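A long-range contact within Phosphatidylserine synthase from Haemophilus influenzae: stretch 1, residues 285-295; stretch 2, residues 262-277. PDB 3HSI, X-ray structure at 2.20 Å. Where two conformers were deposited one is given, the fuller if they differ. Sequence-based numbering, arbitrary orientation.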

# COMPACT_ATOMS: atom_id res chain seq x y z
N ARG C 285 8.17 12.49 0.24
CA ARG C 285 7.81 13.91 0.40
C ARG C 285 8.37 14.50 1.67
O ARG C 285 8.82 15.63 1.66
CB ARG C 285 6.26 14.15 0.34
N THR C 286 8.34 13.75 2.77
CA THR C 286 8.87 14.26 4.04
C THR C 286 10.36 14.63 3.91
O THR C 286 10.79 15.58 4.53
CB THR C 286 8.66 13.26 5.25
OG1 THR C 286 9.17 13.86 6.46
CG2 THR C 286 9.40 11.91 5.04
N LEU C 287 11.13 13.89 3.11
CA LEU C 287 12.55 14.17 2.99
C LEU C 287 12.78 15.32 2.02
O LEU C 287 13.74 16.10 2.16
CB LEU C 287 13.34 12.92 2.56
CG LEU C 287 13.56 11.86 3.66
CD1 LEU C 287 14.69 10.93 3.27
CD2 LEU C 287 13.85 12.46 5.05
N GLN C 288 11.87 15.45 1.05
CA GLN C 288 11.96 16.54 0.10
C GLN C 288 11.75 17.88 0.82
O GLN C 288 12.51 18.84 0.62
CB GLN C 288 10.94 16.36 -1.02
CG GLN C 288 11.19 15.18 -1.98
CD GLN C 288 10.03 15.07 -3.00
OE1 GLN C 288 9.63 16.07 -3.61
NE2 GLN C 288 9.47 13.86 -3.15
N HIS C 289 10.73 17.93 1.66
CA HIS C 289 10.47 19.09 2.49
C HIS C 289 11.68 19.42 3.37
O HIS C 289 12.04 20.58 3.54
CB HIS C 289 9.26 18.83 3.38
CG HIS C 289 7.99 18.52 2.63
ND1 HIS C 289 7.61 19.17 1.47
CD2 HIS C 289 6.98 17.64 2.91
CE1 HIS C 289 6.43 18.71 1.07
NE2 HIS C 289 6.03 17.78 1.92
N LYS C 290 12.32 18.42 3.96
CA LYS C 290 13.43 18.72 4.86
C LYS C 290 14.66 19.26 4.12
O LYS C 290 15.38 20.10 4.65
CB LYS C 290 13.75 17.52 5.76
CG LYS C 290 12.72 17.36 6.88
CD LYS C 290 12.77 15.94 7.45
CE LYS C 290 11.82 15.79 8.61
NZ LYS C 290 10.41 15.82 8.08
N ILE C 291 14.88 18.78 2.90
CA ILE C 291 15.91 19.34 2.01
C ILE C 291 15.63 20.81 1.71
O ILE C 291 16.54 21.65 1.75
CB ILE C 291 15.97 18.60 0.66
CG1 ILE C 291 16.43 17.16 0.87
CG2 ILE C 291 16.90 19.33 -0.31
CD1 ILE C 291 17.71 17.07 1.63
N ALA C 292 14.38 21.11 1.40
CA ALA C 292 13.98 22.48 1.06
C ALA C 292 14.25 23.43 2.23
O ALA C 292 14.69 24.58 2.03
CB ALA C 292 12.51 22.54 0.64
N THR C 293 14.03 22.95 3.45
CA THR C 293 14.28 23.78 4.64
C THR C 293 15.76 24.07 4.81
O THR C 293 16.14 25.21 5.09
CB THR C 293 13.76 23.10 5.93
OG1 THR C 293 12.37 22.83 5.79
CG2 THR C 293 13.98 24.01 7.15
N LEU C 294 16.57 23.01 4.66
CA LEU C 294 18.02 23.12 4.74
C LEU C 294 18.52 24.14 3.74
O LEU C 294 19.29 25.00 4.09
CB LEU C 294 18.70 21.78 4.50
CG LEU C 294 18.42 20.73 5.59
CD1 LEU C 294 19.06 19.43 5.23
CD2 LEU C 294 18.86 21.24 7.04
N LEU C 295 18.04 24.04 2.50
CA LEU C 295 18.46 24.96 1.46
C LEU C 295 18.00 26.37 1.76
O LEU C 295 18.77 27.32 1.58
CB LEU C 295 18.02 24.49 0.08
CG LEU C 295 18.75 23.24 -0.42
CD1 LEU C 295 18.08 22.74 -1.69
CD2 LEU C 295 20.26 23.43 -0.64
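Stretch 2, residues 262-277: VIEDLFLQVQKKLVIC

The centre of the contact is the ring of Phe 267, whose CA-to-CB bond points toward stretch 1 and whose residue has 85 Å² covered by it. Leu 287 lies over one face of the ring: its CD2 is 4.0 Å from the centroid of the six ring atoms of Phe 267 and only 13° off the ring normal, the geometry of a CH-pi contact. The other methyl of the same leucine also touches the ring, with Leu 287 CD1 3.9 Å from Phe 267 CZ, and also meets the preceding turn of the helix, where Leu 287 CD1 is 4.1 Å from Ile 263 CG2. Although the CA-to-CB bond of Leu 287 points sideways, its m, t rotamer brings the end of the side chain nearer to stretch 2.

Ile 291, one turn further along, repeats this pattern: a sideways CA-to-CB bond and an m, m conformation that carries the terminal methyl inward. That methyl joins the two structural elements of stretch 2, for Ile 291 CD1 lies 3.6 Å from Phe 267 CE1 in the helix, and 3.5 Å from Leu 274 CD2 and 3.7 Å from Ile 276 CD1 in the strand. Leu 274 and Ile 276 both direct their CA-to-CB bonds toward stretch 1, as expected of alternate residues on one side of an extended strand.

Leu 294 extends the apolar surface to the next turn. Leu 294 CD1 is 3.6 Å from Leu 274 CD2, while Leu 294 CD2 packs 3.8 Å from Val 270 CB. Leu 294 CD2 is also 3.5 Å from the carbonyl oxygen Phe 267 O.

The backbone explains how one helix can serve both elements. Stretch 1 is helical throughout, 285-295, and runs nearly parallel to helix 262-268, with 13° between their N-to-C directions and a closest axial approach of 9.8 Å. The register follows: Leu 287 CA to Glu 264 CA is 6.8 Å, and Lys 290 CA to Phe 267 CA is 6.4 Å, an advance of three residues on each side. Gln 269 is the first residue to leave helical phi/psi, at -101/14, and the chain then turns into strand 273-277. The strand runs back against stretch 1, its axis at a signed crossing angle of -145° and 10.5 Å away at closest approach.

Toward the polar edge, Lys 290 lays its aliphatic chain along the helix of stretch 2. Lys 290 CB is 4.1 Å from Phe 267 CB, Lys 290 CD is 3.8 Å from Glu 264 O, and Lys 290 CE is 3.8 Å from both Glu 264 CB and Leu 268 CG. Its ammonium group turns back to its own helix, where Lys 290 NZ donates a 2.8 Å hydrogen bond to Thr 286 OG1. Lys 290 NZ remains 4.4 Å from Glu 264 OE1, beyond a salt bridge, and the carboxylate is hydrogen-bonded elsewhere in the structure. No hydrogen bond crosses between the stretches, so the 550 Å² of buried surface rests chiefly on side-chain packing.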

# COMPACT_ATOMS: atom_id res chain seq x y z
N VAL C 262 14.90 8.26 12.79
CA VAL C 262 16.30 8.68 12.82
C VAL C 262 16.76 9.43 11.56
O VAL C 262 17.36 10.49 11.63
CB VAL C 262 17.25 7.50 13.18
CG1 VAL C 262 18.70 7.86 12.87
CG2 VAL C 262 17.10 7.14 14.67
N ILE C 263 16.46 8.89 10.39
CA ILE C 263 16.77 9.62 9.15
C ILE C 263 16.13 11.04 9.10
O ILE C 263 16.82 12.06 8.82
CB ILE C 263 16.42 8.75 7.91
CG1 ILE C 263 17.24 7.45 7.98
CG2 ILE C 263 16.62 9.54 6.60
CD1 ILE C 263 16.71 6.25 7.09
N GLU C 264 14.83 11.11 9.39
CA GLU C 264 14.14 12.40 9.40
C GLU C 264 14.83 13.35 10.37
O GLU C 264 15.06 14.51 10.06
CB GLU C 264 12.65 12.24 9.76
CG GLU C 264 11.89 11.36 8.74
CD GLU C 264 10.42 11.13 9.08
OE1 GLU C 264 9.90 11.86 9.94
OE2 GLU C 264 9.78 10.22 8.48
N ASP C 265 15.20 12.84 11.54
CA ASP C 265 15.86 13.67 12.53
C ASP C 265 17.31 14.05 12.16
O ASP C 265 17.78 15.12 12.52
CB ASP C 265 15.80 13.00 13.92
CG ASP C 265 14.37 12.97 14.50
OD1 ASP C 265 13.48 13.72 13.99
OD2 ASP C 265 14.11 12.20 15.46
N LEU C 266 18.00 13.16 11.46
CA LEU C 266 19.33 13.46 10.94
C LEU C 266 19.24 14.67 9.98
O LEU C 266 20.01 15.61 10.11
CB LEU C 266 19.96 12.23 10.29
CG LEU C 266 20.55 11.10 11.18
CD1 LEU C 266 20.96 9.88 10.33
CD2 LEU C 266 21.79 11.58 11.94
N PHE C 267 18.27 14.67 9.09
CA PHE C 267 18.06 15.75 8.11
C PHE C 267 17.70 17.06 8.80
O PHE C 267 18.10 18.13 8.36
CB PHE C 267 16.92 15.42 7.16
CG PHE C 267 17.31 14.57 5.97
CD1 PHE C 267 16.88 14.92 4.69
CD2 PHE C 267 18.04 13.41 6.13
CE1 PHE C 267 17.22 14.13 3.59
CE2 PHE C 267 18.37 12.60 5.03
CZ PHE C 267 17.95 12.97 3.76
N LEU C 268 16.91 16.99 9.87
CA LEU C 268 16.56 18.20 10.60
C LEU C 268 17.71 18.76 11.39
O LEU C 268 17.69 19.93 11.72
CB LEU C 268 15.42 17.95 11.58
CG LEU C 268 14.05 17.78 10.96
CD1 LEU C 268 13.17 17.14 11.98
CD2 LEU C 268 13.53 19.12 10.51
N GLN C 269 18.68 17.92 11.75
CA GLN C 269 19.76 18.33 12.63
C GLN C 269 21.07 18.65 11.92
O GLN C 269 22.10 18.73 12.57
CB GLN C 269 20.03 17.24 13.69
CG GLN C 269 19.06 17.34 14.88
CD GLN C 269 19.30 18.60 15.69
OE1 GLN C 269 20.40 18.79 16.22
NE2 GLN C 269 18.29 19.46 15.78
N VAL C 270 21.03 18.80 10.61
CA VAL C 270 22.17 19.29 9.85
C VAL C 270 22.56 20.71 10.28
O VAL C 270 21.72 21.62 10.28
CB VAL C 270 21.88 19.25 8.35
CG1 VAL C 270 23.04 19.88 7.52
CG2 VAL C 270 21.63 17.82 7.92
N GLN C 271 23.82 20.91 10.65
CA GLN C 271 24.28 22.24 11.04
C GLN C 271 24.95 22.97 9.87
O GLN C 271 24.83 24.19 9.76
CB GLN C 271 25.24 22.16 12.23
CG GLN C 271 24.64 21.52 13.48
CD GLN C 271 23.40 22.26 13.98
OE1 GLN C 271 22.27 21.84 13.73
NE2 GLN C 271 23.62 23.37 14.69
N LYS C 272 25.64 22.21 9.02
CA LYS C 272 26.46 22.76 7.94
C LYS C 272 26.21 22.10 6.58
O LYS C 272 25.93 22.79 5.60
CB LYS C 272 27.96 22.64 8.29
CG LYS C 272 28.42 23.64 9.32
CD LYS C 272 29.88 23.49 9.61
CE LYS C 272 30.37 24.63 10.47
NZ LYS C 272 30.83 25.82 9.70
N LYS C 273 26.38 20.78 6.52
CA LYS C 273 26.33 20.07 5.23
C LYS C 273 25.69 18.69 5.37
O LYS C 273 25.92 17.98 6.34
CB LYS C 273 27.73 19.98 4.55
CG LYS C 273 27.71 19.19 3.24
CD LYS C 273 28.60 19.77 2.11
CE LYS C 273 29.16 18.65 1.23
NZ LYS C 273 30.37 18.01 1.94
N LEU C 274 24.87 18.36 4.38
CA LEU C 274 24.24 17.05 4.27
C LEU C 274 24.71 16.45 2.99
O LEU C 274 24.64 17.09 1.95
CB LEU C 274 22.72 17.22 4.20
CG LEU C 274 21.88 15.97 3.93
CD1 LEU C 274 22.12 14.96 5.05
CD2 LEU C 274 20.35 16.37 3.85
N VAL C 275 25.18 15.22 3.05
CA VAL C 275 25.48 14.48 1.83
C VAL C 275 24.54 13.29 1.76
O VAL C 275 24.33 12.62 2.75
CB VAL C 275 26.96 13.97 1.81
CG1 VAL C 275 27.28 13.24 0.50
CG2 VAL C 275 27.93 15.18 1.99
N ILE C 276 24.02 13.00 0.58
CA ILE C 276 23.09 11.89 0.41
C ILE C 276 23.49 11.12 -0.83
O ILE C 276 23.83 11.72 -1.87
CB ILE C 276 21.67 12.43 0.15
CG1 ILE C 276 21.16 13.27 1.33
CG2 ILE C 276 20.70 11.28 -0.17
CD1 ILE C 276 19.88 14.11 0.96
N CYS C 277 23.52 9.80 -0.72
CA CYS C 277 23.60 8.91 -1.87
C CYS C 277 22.28 8.18 -1.97
O CYS C 277 21.77 7.68 -0.97
CB CYS C 277 24.71 7.89 -1.68
SG CYS C 277 26.31 8.53 -2.21